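Local coordinates for protein neutral ceramidase (Pseudomonas aeruginosa, PDB 2ZXC) that hydrolyses the N-acyl linkage of ceramides to give sphingosine and free fatty acid, using a zinc ion, and can also run the reverse synthesis, at residues Gly16-Val21 against Gly547-Asp552; Thr541-Thr546 against Ala595-Ile600; Leu307-Glu312 against Tyr475-Val480. All coordinates share one frame; numbering follows the deposited sequence.

Contact 1: residues Gly16-Val21 against Gly547-Asp552; sequences GEAAEV and GHPKND
Lys550 reaches from a 3-10 turn across the loop Gly16-Val21, and its side chain can be followed atom by atom. CB leaves the turn without meeting the loop; CG then passes Glu17, with Glu17 OE2 3.2 Å from Lys550 CG, and CD runs on between that carboxylate oxygen and the carbonyl of Ala19. A bend at chi3 (-141°) carries Lys550 CE to 3.3 Å from Ala19 O and against CG1 of Val21. At the tip, Lys550 NZ donates to Glu20 O (2.9 Å) from 47° above the carbonyl plane, and it bonds to a water and to the carbonyl of Thr510 as well. That water probably also donates to Glu20 OE1.

Glu20 OE1 accepts a nearly straight bond from His548 NE2 (2.7 Å, 164°). This oxygen lies close to the imidazole plane, but NE2 meets it from above the carboxylate plane. His548 ND1 accepts a hydrogen bond from Lys550 N (3.1 Å), and the two bonds together hold the ring's rotation. Nearby, Pro549 CG presses on Ala19 CB at 3.3 Å, tighter than usual carbon contact.

Glu17 OE1 turns to Thr122, while Glu17 OE2 lies 4.5 Å from Lys550 NZ, too far for a salt bridge. The two glutamates probably favour the charged form of the buried lysine; polar bonds and a small apolar patch together join the N- and C-terminal regions.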
ATOM      1  N   GLY A  16      -6.278  -9.333  -3.118  1.00 19.08           N
ATOM      2  CA  GLY A  16      -6.930 -10.215  -2.167  1.00 17.95           C
ATOM      3  C   GLY A  16      -8.380 -10.531  -2.511  1.00 18.98           C
ATOM      4  O   GLY A  16      -8.826 -10.351  -3.646  1.00 18.00           O
ATOM      5  N   GLU A  17      -9.118 -11.000  -1.513  1.00 19.57           N
ATOM      6  CA  GLU A  17     -10.520 -11.372  -1.673  1.00 20.47           C
ATOM      7  C   GLU A  17     -11.371 -10.204  -2.148  1.00 19.14           C
ATOM      8  O   GLU A  17     -11.507  -9.192  -1.456  1.00 18.63           O
ATOM      9  CB  GLU A  17     -11.029 -11.935  -0.350  1.00 21.87           C
ATOM     10  CG  GLU A  17     -10.280 -13.196   0.056  1.00 23.74           C
ATOM     11  CD  GLU A  17     -10.382 -13.494   1.536  1.00 25.65           C
ATOM     12  OE1 GLU A  17      -9.570 -12.947   2.313  1.00 24.85           O
ATOM     13  OE2 GLU A  17     -11.282 -14.270   1.920  1.00 25.16           O
ATOM     14  N   ALA A  18     -11.943 -10.369  -3.339  1.00 19.56           N
ATOM     15  CA  ALA A  18     -12.746  -9.347  -3.994  1.00 19.03           C
ATOM     16  C   ALA A  18     -14.132  -9.080  -3.421  1.00 19.38           C
ATOM     17  O   ALA A  18     -14.758  -8.073  -3.761  1.00 21.61           O
ATOM     18  CB  ALA A  18     -12.857  -9.668  -5.474  1.00 19.41           C
ATOM     19  N   ALA A  19     -14.634  -9.965  -2.571  1.00 18.07           N
ATOM     20  CA  ALA A  19     -15.948  -9.710  -1.994  1.00 17.49           C
ATOM     21  C   ALA A  19     -16.082 -10.166  -0.558  1.00 18.31           C
ATOM     22  O   ALA A  19     -15.599 -11.230  -0.174  1.00 19.44           O
ATOM     23  CB  ALA A  19     -17.044 -10.350  -2.842  1.00 14.69           C
ATOM     24  N   GLU A  20     -16.732  -9.317   0.228  1.00 17.88           N
ATOM     25  CA  GLU A  20     -17.019  -9.570   1.630  1.00 19.37           C
ATOM     26  C   GLU A  20     -15.897  -9.632   2.656  1.00 20.01           C
ATOM     27  O   GLU A  20     -15.911 -10.483   3.551  1.00 18.27           O
ATOM     28  CB  GLU A  20     -17.905 -10.810   1.757  1.00 18.83           C
ATOM     29  CG  GLU A  20     -19.188 -10.688   0.942  1.00 21.56           C
ATOM     30  CD  GLU A  20     -20.284 -11.624   1.416  1.00 24.33           C
ATOM     31  OE1 GLU A  20     -20.008 -12.826   1.621  1.00 24.44           O
ATOM     32  OE2 GLU A  20     -21.428 -11.154   1.581  1.00 26.80           O
ATOM     33  N   VAL A  21     -14.909  -8.752   2.522  1.00 18.74           N
ATOM     34  CA  VAL A  21     -13.883  -8.659   3.550  1.00 19.10           C
ATOM     35  C   VAL A  21     -13.592  -7.175   3.737  1.00 19.24           C
ATOM     36  O   VAL A  21     -13.327  -6.442   2.779  1.00 19.85           O
ATOM     37  CB  VAL A  21     -12.581  -9.472   3.241  1.00 19.73           C
ATOM     38  CG1 VAL A  21     -12.785 -10.391   2.075  1.00 19.22           C
ATOM     39  CG2 VAL A  21     -11.406  -8.555   3.076  1.00 20.43           C
ATOM     40  N   GLY A 547     -20.502 -16.949  -8.948  1.00 24.27           N
ATOM     41  CA  GLY A 547     -20.261 -17.520  -7.642  1.00 23.04           C
ATOM     42  C   GLY A 547     -19.402 -16.533  -6.873  1.00 23.32           C
ATOM     43  O   GLY A 547     -18.827 -15.614  -7.458  1.00 23.35           O
ATOM     44  N   HIS A 548     -19.303 -16.729  -5.565  1.00 23.01           N
ATOM     45  CA  HIS A 548     -18.534 -15.854  -4.681  1.00 21.36           C
ATOM     46  C   HIS A 548     -17.044 -15.771  -5.025  1.00 19.86           C
ATOM     47  O   HIS A 548     -16.329 -16.764  -4.950  1.00 20.47           O
ATOM     48  CB  HIS A 548     -18.690 -16.341  -3.247  1.00 20.23           C
ATOM     49  CG  HIS A 548     -18.561 -15.260  -2.225  1.00 20.55           C
ATOM     50  ND1 HIS A 548     -17.435 -14.475  -2.108  1.00 19.77           N
ATOM     51  CD2 HIS A 548     -19.419 -14.833  -1.270  1.00 19.94           C
ATOM     52  CE1 HIS A 548     -17.605 -13.610  -1.125  1.00 21.36           C
ATOM     53  NE2 HIS A 548     -18.801 -13.807  -0.600  1.00 19.74           N
ATOM     54  N   PRO A 549     -16.553 -14.575  -5.386  1.00 18.26           N
ATOM     55  CA  PRO A 549     -15.132 -14.430  -5.731  1.00 18.20           C
ATOM     56  C   PRO A 549     -14.175 -14.861  -4.629  1.00 18.63           C
ATOM     57  O   PRO A 549     -12.991 -15.092  -4.877  1.00 17.08           O
ATOM     58  CB  PRO A 549     -15.000 -12.943  -6.084  1.00 19.31           C
ATOM     59  CG  PRO A 549     -16.149 -12.293  -5.355  1.00 19.79           C
ATOM     60  CD  PRO A 549     -17.264 -13.294  -5.527  1.00 16.99           C
ATOM     61  N   LYS A 550     -14.695 -14.982  -3.413  1.00 19.03           N
ATOM     62  CA  LYS A 550     -13.885 -15.402  -2.280  1.00 20.96           C
ATOM     63  C   LYS A 550     -13.407 -16.828  -2.514  1.00 20.84           C
ATOM     64  O   LYS A 550     -12.405 -17.266  -1.949  1.00 21.37           O
ATOM     65  CB  LYS A 550     -14.714 -15.341  -0.997  1.00 21.66           C
ATOM     66  CG  LYS A 550     -13.975 -14.807   0.205  1.00 22.08           C
ATOM     67  CD  LYS A 550     -14.916 -14.669   1.384  1.00 20.72           C
ATOM     68  CE  LYS A 550     -14.630 -13.409   2.165  1.00 19.63           C
ATOM     69  NZ  LYS A 550     -15.467 -13.313   3.389  1.00 18.40           N
ATOM     70  N   ASN A 551     -14.139 -17.563  -3.340  1.00 21.13           N
ATOM     71  CA  ASN A 551     -13.762 -18.938  -3.631  1.00 20.69           C
ATOM     72  C   ASN A 551     -12.411 -19.005  -4.314  1.00 21.31           C
ATOM     73  O   ASN A 551     -11.662 -19.961  -4.118  1.00 21.76           O
ATOM     74  CB  ASN A 551     -14.801 -19.610  -4.527  1.00 20.92           C
ATOM     75  CG  ASN A 551     -16.093 -19.889  -3.804  1.00 20.35           C
ATOM     76  OD1 ASN A 551     -16.094 -20.466  -2.721  1.00 21.96           O
ATOM     77  ND2 ASN A 551     -17.203 -19.485  -4.402  1.00 19.31           N
ATOM     78  N   ASP A 552     -12.098 -17.992  -5.119  1.00 22.25           N
ATOM     79  CA  ASP A 552     -10.831 -17.979  -5.842  1.00 21.68           C
ATOM     80  C   ASP A 552     -10.441 -16.553  -6.222  1.00 22.78           C
ATOM     81  O   ASP A 552     -11.206 -15.830  -6.868  1.00 22.85           O
ATOM     82  CB  ASP A 552     -10.949 -18.852  -7.100  1.00 22.86           C
ATOM     83  CG  ASP A 552      -9.600 -19.246  -7.676  1.00 23.64           C
ATOM     84  OD1 ASP A 552      -8.764 -18.354  -7.925  1.00 24.17           O
ATOM     85  OD2 ASP A 552      -9.375 -20.455  -7.891  1.00 27.39           O
TER
HETATM   86  O   HOH W   1     -11.502 -12.519  -4.762  1.00 23.99           O
HETATM   87  O   HOH W   2     -18.059 -14.157   2.880  1.00 19.94           O

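Contact 2: residues Thr541-Thr546 against Ala595-Ile600; sequences TVAFVT and ASKATI
Val542 and Ile600 form a hydrogen-bonded antiparallel pair, linked by Val542 N to Ile600 O (2.8 Å) and by the return bond from Ile600 N to Val542 O. Phe544 and Ala598 repeat the pattern, with Phe544 N lying in the carbonyl plane of Ala598 and Ala598 N giving a straight bond to Phe544 O (170°). Between them, Ala543 faces Thr599 as a non-hydrogen-bonded pair. Here the strands come close, and the CA of Ala543 lies 3.1 Å from Ala598 O in a CA-H...O contact.

The face bearing Val542, Phe544, Ala598 and Ile600 is the tightly packed one. Phe544 CG stands anti to its carbonyl carbon (chi1 -65°), which brings CE2 to 4.1 Å from Ile600 CD1, while CB rests against Ala598 CB. Strand 629-642 and His617, whose ring meets that of Phe544, lie over this side.

The other face is looser and more open to solvent. Thr541 and Thr599 touch through their CG2 methyls (3.9 Å), and Lys597, bent at chi2 and chi3, lays its CD 3.9 Å from Ala543 CB before its amine reaches a long, weak ion pair with Glu589.

At the Thr546 end, Thr546 N bonds to Ser596 O (3.0 Å). Ser596 OG donates to Thr546 O (2.8 Å) from far above the carbonyl plane, and a water accepts from Ser596 N and probably donates to Thr546 O. Backbone bonds thus set the register of these two inner strands, apolar packing seals one face, and a hydroxyl and a water add to the pairing at one end.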
ATOM      1  N   THR A 541     -22.226  -2.101 -20.153  1.00 32.60           N
ATOM      2  CA  THR A 541     -22.489  -2.793 -18.895  1.00 30.66           C
ATOM      3  C   THR A 541     -23.144  -4.127 -19.202  1.00 31.47           C
ATOM      4  O   THR A 541     -24.137  -4.196 -19.929  1.00 32.15           O
ATOM      5  CB  THR A 541     -23.416  -1.988 -17.973  1.00 31.38           C
ATOM      6  OG1 THR A 541     -22.786  -0.746 -17.632  1.00 32.17           O
ATOM      7  CG2 THR A 541     -23.711  -2.774 -16.696  1.00 30.05           C
ATOM      8  N   VAL A 542     -22.580  -5.183 -18.636  1.00 30.32           N
ATOM      9  CA  VAL A 542     -23.063  -6.536 -18.844  1.00 29.95           C
ATOM     10  C   VAL A 542     -23.103  -7.270 -17.497  1.00 29.34           C
ATOM     11  O   VAL A 542     -22.384  -6.892 -16.574  1.00 30.19           O
ATOM     12  CB  VAL A 542     -22.123  -7.243 -19.844  1.00 30.82           C
ATOM     13  CG1 VAL A 542     -22.122  -8.727 -19.616  1.00 32.65           C
ATOM     14  CG2 VAL A 542     -22.553  -6.907 -21.271  1.00 28.66           C
ATOM     15  N   ALA A 543     -23.938  -8.302 -17.376  1.00 28.22           N
ATOM     16  CA  ALA A 543     -24.045  -9.043 -16.112  1.00 26.52           C
ATOM     17  C   ALA A 543     -24.159 -10.556 -16.283  1.00 26.64           C
ATOM     18  O   ALA A 543     -24.752 -11.046 -17.247  1.00 26.31           O
ATOM     19  CB  ALA A 543     -25.225  -8.526 -15.305  1.00 25.82           C
ATOM     20  N   PHE A 544     -23.602 -11.286 -15.320  1.00 24.50           N
ATOM     21  CA  PHE A 544     -23.599 -12.748 -15.347  1.00 24.89           C
ATOM     22  C   PHE A 544     -24.024 -13.378 -14.027  1.00 23.45           C
ATOM     23  O   PHE A 544     -23.942 -12.755 -12.969  1.00 22.79           O
ATOM     24  CB  PHE A 544     -22.189 -13.275 -15.638  1.00 25.19           C
ATOM     25  CG  PHE A 544     -21.657 -12.923 -16.991  1.00 26.02           C
ATOM     26  CD1 PHE A 544     -21.724 -13.841 -18.034  1.00 24.92           C
ATOM     27  CD2 PHE A 544     -21.044 -11.695 -17.213  1.00 26.66           C
ATOM     28  CE1 PHE A 544     -21.180 -13.541 -19.280  1.00 27.52           C
ATOM     29  CE2 PHE A 544     -20.499 -11.386 -18.455  1.00 26.86           C
ATOM     30  CZ  PHE A 544     -20.565 -12.312 -19.491  1.00 25.87           C
ATOM     31  N   VAL A 545     -24.465 -14.628 -14.107  1.00 22.41           N
ATOM     32  CA  VAL A 545     -24.824 -15.393 -12.929  1.00 21.83           C
ATOM     33  C   VAL A 545     -23.448 -15.892 -12.495  1.00 24.13           C
ATOM     34  O   VAL A 545     -22.720 -16.487 -13.296  1.00 22.84           O
ATOM     35  CB  VAL A 545     -25.716 -16.593 -13.287  1.00 22.33           C
ATOM     36  CG1 VAL A 545     -25.878 -17.501 -12.074  1.00 20.49           C
ATOM     37  CG2 VAL A 545     -27.080 -16.091 -13.783  1.00 21.78           C
ATOM     38  N   THR A 546     -23.077 -15.643 -11.245  1.00 23.17           N
ATOM     39  CA  THR A 546     -21.759 -16.056 -10.786  1.00 24.39           C
ATOM     40  C   THR A 546     -21.724 -16.696  -9.409  1.00 22.75           C
ATOM     41  O   THR A 546     -22.752 -16.954  -8.800  1.00 21.57           O
ATOM     42  CB  THR A 546     -20.799 -14.853 -10.752  1.00 26.22           C
ATOM     43  OG1 THR A 546     -20.998 -14.055 -11.923  1.00 35.28           O
ATOM     44  CG2 THR A 546     -19.366 -15.316 -10.726  1.00 23.29           C
ATOM     45  N   ALA A 595     -27.232 -16.903  -4.291  1.00 21.16           N
ATOM     46  CA  ALA A 595     -26.824 -16.648  -5.661  1.00 20.08           C
ATOM     47  C   ALA A 595     -26.053 -15.336  -5.659  1.00 20.12           C
ATOM     48  O   ALA A 595     -25.995 -14.644  -4.642  1.00 18.88           O
ATOM     49  CB  ALA A 595     -28.038 -16.547  -6.572  1.00 16.82           C
ATOM     50  N   SER A 596     -25.454 -14.994  -6.789  1.00 20.28           N
ATOM     51  CA  SER A 596     -24.709 -13.746  -6.866  1.00 23.05           C
ATOM     52  C   SER A 596     -24.573 -13.282  -8.302  1.00 23.78           C
ATOM     53  O   SER A 596     -24.660 -14.076  -9.247  1.00 22.51           O
ATOM     54  CB  SER A 596     -23.328 -13.905  -6.234  1.00 23.01           C
ATOM     55  OG  SER A 596     -22.621 -14.963  -6.837  1.00 27.30           O
ATOM     56  N   LYS A 597     -24.343 -11.987  -8.465  1.00 23.14           N
ATOM     57  CA  LYS A 597     -24.233 -11.426  -9.788  1.00 23.37           C
ATOM     58  C   LYS A 597     -22.928 -10.698 -10.074  1.00 23.07           C
ATOM     59  O   LYS A 597     -22.450  -9.899  -9.270  1.00 21.48           O
ATOM     60  CB  LYS A 597     -25.392 -10.473 -10.035  1.00 24.41           C
ATOM     61  CG  LYS A 597     -25.345  -9.886 -11.411  1.00 29.27           C
ATOM     62  CD  LYS A 597     -25.592  -8.407 -11.383  1.00 31.29           C
ATOM     63  CE  LYS A 597     -27.054  -8.091 -11.436  1.00 32.36           C
ATOM     64  NZ  LYS A 597     -27.218  -6.649 -11.769  1.00 37.69           N
ATOM     65  N   ALA A 598     -22.367 -10.983 -11.242  1.00 21.10           N
ATOM     66  CA  ALA A 598     -21.138 -10.357 -11.681  1.00 22.38           C
ATOM     67  C   ALA A 598     -21.525  -9.298 -12.689  1.00 22.59           C
ATOM     68  O   ALA A 598     -22.026  -9.610 -13.765  1.00 25.22           O
ATOM     69  CB  ALA A 598     -20.217 -11.381 -12.337  1.00 21.42           C
ATOM     70  N   THR A 599     -21.321  -8.042 -12.332  1.00 22.41           N
ATOM     71  CA  THR A 599     -21.631  -6.956 -13.240  1.00 22.17           C
ATOM     72  C   THR A 599     -20.300  -6.457 -13.754  1.00 23.17           C
ATOM     73  O   THR A 599     -19.424  -6.055 -12.985  1.00 21.99           O
ATOM     74  CB  THR A 599     -22.377  -5.826 -12.534  1.00 22.37           C
ATOM     75  OG1 THR A 599     -23.624  -6.326 -12.039  1.00 22.58           O
ATOM     76  CG2 THR A 599     -22.643  -4.684 -13.495  1.00 20.79           C
ATOM     77  N   ILE A 600     -20.144  -6.515 -15.067  1.00 24.28           N
ATOM     78  CA  ILE A 600     -18.914  -6.090 -15.697  1.00 26.36           C
ATOM     79  C   ILE A 600     -19.195  -4.911 -16.607  1.00 27.16           C
ATOM     80  O   ILE A 600     -20.127  -4.941 -17.411  1.00 26.90           O
ATOM     81  CB  ILE A 600     -18.298  -7.248 -16.498  1.00 27.34           C
ATOM     82  CG1 ILE A 600     -17.976  -8.402 -15.538  1.00 27.16           C
ATOM     83  CG2 ILE A 600     -17.051  -6.768 -17.235  1.00 29.40           C
ATOM     84  CD1 ILE A 600     -17.494  -9.664 -16.202  1.00 29.20           C
TER
HETATM   85  O   HOH W   3     -25.510 -17.127  -8.852  1.00 18.77           O

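Contact 3: residues Leu307-Glu312 against Tyr475-Val480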
ATOM      1  N   LEU A 307      11.782   2.107  25.470  1.00 29.99           N
ATOM      2  CA  LEU A 307      13.055   2.345  24.802  1.00 28.69           C
ATOM      3  C   LEU A 307      13.698   3.643  25.309  1.00 26.81           C
ATOM      4  O   LEU A 307      13.066   4.705  25.312  1.00 24.41           O
ATOM      5  CB  LEU A 307      12.834   2.435  23.285  1.00 30.88           C
ATOM      6  CG  LEU A 307      14.023   2.324  22.323  1.00 31.90           C
ATOM      7  CD1 LEU A 307      13.527   2.508  20.903  1.00 32.38           C
ATOM      8  CD2 LEU A 307      15.063   3.369  22.631  1.00 34.58           C
ATOM      9  N   PRO A 308      14.969   3.569  25.741  1.00 26.01           N
ATOM     10  CA  PRO A 308      15.698   4.739  26.246  1.00 24.99           C
ATOM     11  C   PRO A 308      15.979   5.748  25.129  1.00 24.13           C
ATOM     12  O   PRO A 308      16.534   5.392  24.092  1.00 21.61           O
ATOM     13  CB  PRO A 308      16.994   4.135  26.794  1.00 25.78           C
ATOM     14  CG  PRO A 308      16.623   2.715  27.112  1.00 26.85           C
ATOM     15  CD  PRO A 308      15.759   2.341  25.934  1.00 26.13           C
ATOM     16  N   ILE A 309      15.597   7.003  25.346  1.00 23.59           N
ATOM     17  CA  ILE A 309      15.822   8.049  24.354  1.00 23.97           C
ATOM     18  C   ILE A 309      16.806   9.062  24.930  1.00 24.32           C
ATOM     19  O   ILE A 309      16.516   9.716  25.930  1.00 24.76           O
ATOM     20  CB  ILE A 309      14.516   8.766  24.010  1.00 25.26           C
ATOM     21  CG1 ILE A 309      13.403   7.739  23.794  1.00 26.04           C
ATOM     22  CG2 ILE A 309      14.702   9.604  22.756  1.00 25.57           C
ATOM     23  CD1 ILE A 309      12.007   8.349  23.730  1.00 25.85           C
ATOM     24  N   ARG A 310      17.970   9.195  24.301  1.00 24.52           N
ATOM     25  CA  ARG A 310      18.990  10.116  24.793  1.00 24.56           C
ATOM     26  C   ARG A 310      18.504  11.568  24.807  1.00 24.98           C
ATOM     27  O   ARG A 310      17.775  12.005  23.914  1.00 24.59           O
ATOM     28  CB  ARG A 310      20.276   9.955  23.976  1.00 23.47           C
ATOM     29  CG  ARG A 310      20.816   8.519  24.013  1.00 23.76           C
ATOM     30  CD  ARG A 310      22.249   8.405  23.504  1.00 23.88           C
ATOM     31  NE  ARG A 310      22.405   8.820  22.110  1.00 24.80           N
ATOM     32  CZ  ARG A 310      22.164   8.050  21.053  1.00 24.50           C
ATOM     33  NH1 ARG A 310      21.748   6.798  21.208  1.00 21.40           N
ATOM     34  NH2 ARG A 310      22.353   8.536  19.831  1.00 23.03           N
ATOM     35  N   PRO A 311      18.912  12.332  25.834  1.00 25.11           N
ATOM     36  CA  PRO A 311      18.531  13.734  26.013  1.00 24.74           C
ATOM     37  C   PRO A 311      18.720  14.647  24.816  1.00 25.17           C
ATOM     38  O   PRO A 311      18.024  15.657  24.690  1.00 23.60           O
ATOM     39  CB  PRO A 311      19.370  14.169  27.215  1.00 26.48           C
ATOM     40  CG  PRO A 311      20.588  13.308  27.108  1.00 25.83           C
ATOM     41  CD  PRO A 311      19.985  11.968  26.776  1.00 24.01           C
ATOM     42  N   GLU A 312      19.647  14.309  23.929  1.00 24.39           N
ATOM     43  CA  GLU A 312      19.859  15.176  22.781  1.00 25.18           C
ATOM     44  C   GLU A 312      18.731  15.116  21.751  1.00 23.84           C
ATOM     45  O   GLU A 312      18.641  15.980  20.885  1.00 23.87           O
ATOM     46  CB  GLU A 312      21.213  14.889  22.111  1.00 27.73           C
ATOM     47  CG  GLU A 312      21.402  13.488  21.534  1.00 30.57           C
ATOM     48  CD  GLU A 312      22.108  12.546  22.491  1.00 32.78           C
ATOM     49  OE1 GLU A 312      22.760  11.587  22.012  1.00 32.61           O
ATOM     50  OE2 GLU A 312      22.007  12.759  23.721  1.00 35.22           O
ATOM     51  N   TYR A 475      12.530   7.464  16.836  1.00 17.67           N
ATOM     52  CA  TYR A 475      12.794   7.086  15.458  1.00 17.74           C
ATOM     53  C   TYR A 475      14.000   7.840  14.918  1.00 18.34           C
ATOM     54  O   TYR A 475      14.817   7.283  14.182  1.00 19.52           O
ATOM     55  CB  TYR A 475      11.582   7.385  14.580  1.00 17.69           C
ATOM     56  CG  TYR A 475      10.553   6.285  14.552  1.00 19.52           C
ATOM     57  CD1 TYR A 475      10.812   5.083  13.901  1.00 19.93           C
ATOM     58  CD2 TYR A 475       9.306   6.457  15.144  1.00 19.15           C
ATOM     59  CE1 TYR A 475       9.851   4.074  13.833  1.00 18.44           C
ATOM     60  CE2 TYR A 475       8.339   5.455  15.083  1.00 20.02           C
ATOM     61  CZ  TYR A 475       8.620   4.270  14.426  1.00 18.00           C
ATOM     62  OH  TYR A 475       7.661   3.284  14.362  1.00 18.97           O
ATOM     63  N   GLN A 476      14.111   9.113  15.271  1.00 18.56           N
ATOM     64  CA  GLN A 476      15.241   9.900  14.800  1.00 20.82           C
ATOM     65  C   GLN A 476      16.515   9.349  15.429  1.00 20.44           C
ATOM     66  O   GLN A 476      17.568   9.338  14.803  1.00 19.19           O
ATOM     67  CB  GLN A 476      15.069  11.375  15.162  1.00 20.62           C
ATOM     68  CG  GLN A 476      16.082  12.284  14.481  1.00 21.05           C
ATOM     69  CD  GLN A 476      15.708  13.743  14.584  1.00 21.02           C
ATOM     70  OE1 GLN A 476      14.590  14.127  14.247  1.00 21.63           O
ATOM     71  NE2 GLN A 476      16.643  14.570  15.041  1.00 20.00           N
ATOM     72  N   GLN A 477      16.418   8.873  16.662  1.00 21.31           N
ATOM     73  CA  GLN A 477      17.594   8.316  17.325  1.00 22.82           C
ATOM     74  C   GLN A 477      17.976   6.974  16.712  1.00 22.82           C
ATOM     75  O   GLN A 477      19.157   6.647  16.595  1.00 23.36           O
ATOM     76  CB  GLN A 477      17.331   8.118  18.815  1.00 23.17           C
ATOM     77  CG  GLN A 477      18.545   7.634  19.584  1.00 25.05           C
ATOM     78  CD  GLN A 477      18.219   7.301  21.024  1.00 25.55           C
ATOM     79  OE1 GLN A 477      17.931   6.150  21.357  1.00 27.38           O
ATOM     80  NE2 GLN A 477      18.251   8.313  21.887  1.00 22.39           N
ATOM     81  N   LEU A 478      16.973   6.193  16.329  1.00 23.21           N
ATOM     82  CA  LEU A 478      17.224   4.881  15.748  1.00 22.30           C
ATOM     83  C   LEU A 478      17.850   4.994  14.370  1.00 21.55           C
ATOM     84  O   LEU A 478      18.821   4.301  14.072  1.00 24.07           O
ATOM     85  CB  LEU A 478      15.921   4.079  15.686  1.00 23.06           C
ATOM     86  CG  LEU A 478      15.359   3.772  17.084  1.00 24.24           C
ATOM     87  CD1 LEU A 478      13.889   3.368  17.006  1.00 24.07           C
ATOM     88  CD2 LEU A 478      16.200   2.675  17.719  1.00 22.87           C
ATOM     89  N   PHE A 479      17.312   5.873  13.534  1.00 20.37           N
ATOM     90  CA  PHE A 479      17.851   6.054  12.195  1.00 19.90           C
ATOM     91  C   PHE A 479      19.210   6.748  12.183  1.00 20.38           C
ATOM     92  O   PHE A 479      20.050   6.469  11.324  1.00 19.16           O
ATOM     93  CB  PHE A 479      16.854   6.822  11.335  1.00 19.08           C
ATOM     94  CG  PHE A 479      15.763   5.957  10.776  1.00 20.84           C
ATOM     95  CD1 PHE A 479      16.053   4.980   9.829  1.00 18.41           C
ATOM     96  CD2 PHE A 479      14.450   6.108  11.199  1.00 18.27           C
ATOM     97  CE1 PHE A 479      15.051   4.172   9.314  1.00 21.44           C
ATOM     98  CE2 PHE A 479      13.443   5.303  10.688  1.00 19.18           C
ATOM     99  CZ  PHE A 479      13.742   4.335   9.745  1.00 20.29           C
ATOM    100  N   VAL A 480      19.431   7.653  13.132  1.00 20.91           N
ATOM    101  CA  VAL A 480      20.716   8.343  13.209  1.00 20.81           C
ATOM    102  C   VAL A 480      21.788   7.339  13.633  1.00 20.60           C
ATOM    103  O   VAL A 480      22.858   7.262  13.029  1.00 21.63           O
ATOM    104  CB  VAL A 480      20.668   9.518  14.213  1.00 18.94           C
ATOM    105  CG1 VAL A 480      22.083   9.956  14.574  1.00 18.56           C
ATOM    106  CG2 VAL A 480      19.910  10.690  13.592  1.00 17.33           C
TER
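This is a partly buried packing contact in which the short strand 308-309 and the loop after it lie against helix 471-488, away from the annotated sites. Its centre is Gln477, whose extended side chain, with CG anti to the backbone N (chi1 -176°), projects from the helix against the extended backbone from Pro308 to Arg310. The amide end comes close to the carbonyl of Pro308 and the backbone N of Arg310.

Arg310 folds back over the amide at a bend in chi3 (-61°). Its guanidinium and the glutamine amide are stacked with their planes 12° apart, and Gln477 CD lies 3.6 Å from Arg310 NH1. The guanidinium is held on its own side too: Arg310 NE makes a salt bridge to Glu312 OE1 (2.8 Å), which sits at its edge and close to its plane, and NH2 pairs with Asp481 one turn farther along the helix.

On the inner side, Leu307 and Leu478 reach toward each other tip to tip, CD1 to CD1 at 4.0 Å, with Val302 of strand 295-303 alongside both. The two-stranded antiparallel ribbon 308-309/319-320 is thereby packed on helix 471-488, beside the sheet containing strand 295-303.

Contacts 1 and 2 adjoin, with centres about 14 Å apart, and touch where Gly547 and His548 meet Ser596. Their segments alternate along the chain, and strand 539-546 runs directly from contact 2 into the turn of contact 1. The five-stranded antiparallel sheet of contact 2 also takes in strand 32-36 from the N-terminal region, so the two contacts help knit the regions together. The magnesium ion lies about 11 Å from the Ala18 side chain and about 8 Å from that of Ile600. Contact 3 is separate packing beyond the chain's centre, about 44 and 55 Å from contacts 1 and 2 between centres, within the long chain segment enclosed by contact 1 and closing before contact 2 opens.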